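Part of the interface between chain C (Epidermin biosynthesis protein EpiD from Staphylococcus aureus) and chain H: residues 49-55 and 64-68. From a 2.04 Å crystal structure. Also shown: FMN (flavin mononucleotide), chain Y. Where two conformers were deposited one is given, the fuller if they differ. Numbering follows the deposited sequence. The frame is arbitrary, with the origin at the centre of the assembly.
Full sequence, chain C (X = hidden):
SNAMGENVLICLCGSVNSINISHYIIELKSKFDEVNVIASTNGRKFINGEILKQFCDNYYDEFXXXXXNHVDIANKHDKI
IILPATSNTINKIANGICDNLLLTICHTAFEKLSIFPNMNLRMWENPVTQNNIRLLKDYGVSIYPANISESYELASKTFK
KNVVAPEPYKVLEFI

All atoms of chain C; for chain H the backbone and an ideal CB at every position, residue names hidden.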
# COMPACT_ATOMS: atom_id res chain seq x y z
N GLY C 49 18.88 -13.67 1.09
CA GLY C 49 18.55 -14.64 2.08
C GLY C 49 18.10 -15.94 1.46
O GLY C 49 18.29 -16.99 2.07
N GLU C 50 17.53 -15.88 0.25
CA GLU C 50 17.21 -17.13 -0.44
C GLU C 50 18.46 -17.78 -0.98
O GLU C 50 18.55 -18.97 -1.01
CB GLU C 50 16.22 -16.92 -1.57
CG GLU C 50 14.78 -16.73 -1.04
CD GLU C 50 14.00 -18.04 -0.73
OE1 GLU C 50 12.75 -17.91 -0.60
OE2 GLU C 50 14.58 -19.19 -0.62
N ILE C 51 19.37 -17.01 -1.48
CA ILE C 51 20.66 -17.56 -1.93
C ILE C 51 21.37 -18.20 -0.73
O ILE C 51 21.70 -19.37 -0.81
CB ILE C 51 21.52 -16.49 -2.63
CG1 ILE C 51 20.76 -15.96 -3.85
CG2 ILE C 51 22.96 -17.03 -3.05
CD1 ILE C 51 20.25 -17.01 -4.85
N LEU C 52 21.51 -17.50 0.39
CA LEU C 52 22.12 -18.11 1.60
C LEU C 52 21.49 -19.47 1.93
O LEU C 52 22.23 -20.43 2.18
CB LEU C 52 22.05 -17.22 2.84
CG LEU C 52 22.89 -15.93 2.79
CD1 LEU C 52 22.65 -15.07 4.06
CD2 LEU C 52 24.36 -16.33 2.57
N LYS C 53 20.14 -19.55 1.90
CA LYS C 53 19.44 -20.81 2.18
C LYS C 53 19.73 -21.99 1.17
O LYS C 53 19.39 -23.15 1.46
CB LYS C 53 17.93 -20.63 2.24
CG LYS C 53 17.41 -19.72 3.32
CD LYS C 53 15.98 -19.26 2.95
CE LYS C 53 15.00 -19.62 4.06
NZ LYS C 53 13.62 -19.21 3.79
N GLN C 54 20.36 -21.69 0.02
CA GLN C 54 20.92 -22.74 -0.90
C GLN C 54 22.16 -23.41 -0.34
O GLN C 54 22.63 -24.42 -0.90
CB GLN C 54 21.32 -22.15 -2.27
CG GLN C 54 20.19 -21.61 -3.10
CD GLN C 54 19.30 -22.72 -3.61
OE1 GLN C 54 19.75 -23.62 -4.30
NE2 GLN C 54 18.06 -22.69 -3.22
N PHE C 55 22.72 -22.82 0.71
CA PHE C 55 23.96 -23.35 1.27
C PHE C 55 23.93 -23.63 2.77
O PHE C 55 24.50 -24.63 3.21
CB PHE C 55 25.13 -22.44 0.91
CG PHE C 55 25.28 -22.21 -0.56
CD1 PHE C 55 25.94 -23.13 -1.35
CD2 PHE C 55 24.74 -21.07 -1.16
CE1 PHE C 55 26.07 -22.93 -2.70
CE2 PHE C 55 24.92 -20.85 -2.53
CZ PHE C 55 25.56 -21.77 -3.29
N UNK H 64 4.63 -17.93 -4.17
CA UNK H 64 4.91 -18.11 -2.75
C UNK H 64 6.35 -18.47 -2.47
O UNK H 64 6.91 -17.98 -1.49
CB UNK H 64 4.00 -19.19 -2.17
N UNK H 65 6.92 -19.36 -3.27
CA UNK H 65 8.28 -19.83 -3.01
C UNK H 65 9.10 -19.85 -4.31
O UNK H 65 9.21 -20.85 -5.01
CB UNK H 65 8.25 -21.22 -2.38
N UNK H 66 9.69 -18.70 -4.63
CA UNK H 66 10.38 -18.58 -5.90
C UNK H 66 11.60 -19.52 -6.13
O UNK H 66 11.97 -19.73 -7.26
CB UNK H 66 10.84 -17.13 -6.04
N UNK H 67 12.23 -20.05 -5.09
CA UNK H 67 13.41 -20.89 -5.30
C UNK H 67 13.07 -22.40 -5.31
O UNK H 67 13.91 -23.25 -5.12
CB UNK H 67 14.44 -20.60 -4.21
N UNK H 68 11.83 -22.75 -5.57
CA UNK H 68 11.52 -24.18 -5.77
C UNK H 68 12.32 -24.72 -6.94
O UNK H 68 12.38 -24.14 -8.04
CB UNK H 68 10.02 -24.39 -6.01
N1 FMN Y . 17.77 -23.13 -14.97
C2 FMN Y . 18.83 -23.40 -15.78
O2 FMN Y . 18.60 -23.50 -17.00
N3 FMN Y . 20.11 -23.55 -15.22
C4 FMN Y . 20.29 -23.42 -13.85
O4 FMN Y . 21.42 -23.56 -13.34
C4A FMN Y . 19.18 -23.18 -13.03
N5 FMN Y . 19.29 -23.08 -11.68
C5A FMN Y . 18.17 -22.76 -10.89
C6 FMN Y . 18.35 -22.68 -9.52
C7 FMN Y . 17.28 -22.39 -8.68
C7M FMN Y . 17.50 -22.29 -7.20
C8 FMN Y . 16.02 -22.18 -9.21
C8M FMN Y . 14.91 -21.87 -8.28
C9 FMN Y . 15.83 -22.27 -10.61
C9A FMN Y . 16.90 -22.59 -11.45
N10 FMN Y . 16.81 -22.71 -12.87
C10 FMN Y . 17.93 -23.00 -13.62
C1' FMN Y . 15.55 -22.60 -13.71
C2' FMN Y . 15.36 -21.25 -14.39
O2' FMN Y . 15.58 -20.24 -13.40
C3' FMN Y . 13.92 -21.16 -14.98
O3' FMN Y . 13.75 -22.05 -16.07
C4' FMN Y . 13.56 -19.76 -15.49
O4' FMN Y . 12.26 -19.81 -16.06
C5' FMN Y . 14.57 -19.25 -16.49
O5' FMN Y . 14.52 -17.85 -16.66
P FMN Y . 15.68 -17.11 -17.51
O1P FMN Y . 14.82 -15.93 -17.92
O2P FMN Y . 16.25 -18.00 -18.60
O3P FMN Y . 16.78 -16.77 -16.55

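Position 64 lies at the far end of the stretch. Nothing of the chain C segment comes within 5.5 Å of its ideal CB. The angles -68/-42 are open to most residues, and with no chain C atom near the CB, chain C sets no preference. The deposited residue is E64(H). Its side chain makes no contact with the chain C stretch.

Position 65 begins a type I beta turn that ends at position 68. Its CA-to-CB bond points sideways, and its ideal CB has no close neighbour in chain C. A longer side chain could still reach the carboxylate of E50(C), where a lysine or arginine would suit the charge and a small polar residue would also fit. The deposited residue is D65(H), so charge does not explain the choice. OE1 of E50(C) lies 3.9 Å from OD1 of D65(H), a close approach of like charges.

Position 66 is the second residue of the turn. Its phi of -62° and psi of -21° suit proline, though many other residues accept them. The CB points sideways and chain C offers no pocket here. P66(H) is deposited. Its phi matches the restraint of the ring, and its contact with chain C is slight: CD of P66(H) lies 4.5 Å from OE1 of E50(C).

Position 67 is the one that faces chain C. Its CB points toward the helix. The ideal CB of position 67 is 3.9 Å from OE2 of E50(C) and 4.3 Å from NE2 of Q54(C). Beyond them lie the CB of E50(C) and the CD1 end of I51(C). A side chain with a donor, even a short one, could address the carboxylate of E50(C); a large apolar or aromatic one could reach on to the carbon atoms. F67(H) takes the second course, with chi1 in m. CB of E50(C) sits over one ring face, 3.8 Å from the centroid of the F67(H) ring, in a CH-pi contact. CD1 of I51(C) packs 3.3 Å from CE2 of F67(H), and NE2 of Q54(C) is 4.2 Å from CD2 of F67(H). No hydrogen bond joins the two stretches. F67(H) carries most of the contact on its side, with 108 Å² covered.

Position 68 closes the turn. Its CB points away from chain C, so many side chains would serve. L68(H) is deposited and does not touch the chain C stretch. N of L68(H) donates to O of D65(H) at 3.3 Å, and O of L68(H) lies 3.4 Å from C8M of FMN.

Chain H, residues 64-68: EDPFL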
# COMPACT_ATOMS: atom_id res chain seq x y z
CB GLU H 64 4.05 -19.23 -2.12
CG GLU H 64 4.35 -19.59 -0.66
CD GLU H 64 3.46 -18.78 0.28
OE1 GLU H 64 3.16 -17.62 -0.11
OE2 GLU H 64 3.04 -19.30 1.36
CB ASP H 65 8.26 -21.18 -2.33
CG ASP H 65 9.65 -21.69 -1.99
OD1 ASP H 65 10.63 -20.91 -2.01
OD2 ASP H 65 9.73 -22.90 -1.70
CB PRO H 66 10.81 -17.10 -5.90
CG PRO H 66 9.84 -16.43 -4.95
CD PRO H 66 9.72 -17.43 -3.88
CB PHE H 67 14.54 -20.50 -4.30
CG PHE H 67 15.31 -19.26 -4.72
CD1 PHE H 67 14.76 -18.00 -4.58
CD2 PHE H 67 16.60 -19.38 -5.27
CE1 PHE H 67 15.47 -16.86 -5.00
CE2 PHE H 67 17.31 -18.26 -5.67
CZ PHE H 67 16.73 -17.01 -5.56
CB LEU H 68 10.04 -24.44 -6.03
CG LEU H 68 9.08 -24.23 -4.86
CD1 LEU H 68 7.65 -24.10 -5.36
CD2 LEU H 68 9.20 -25.37 -3.83
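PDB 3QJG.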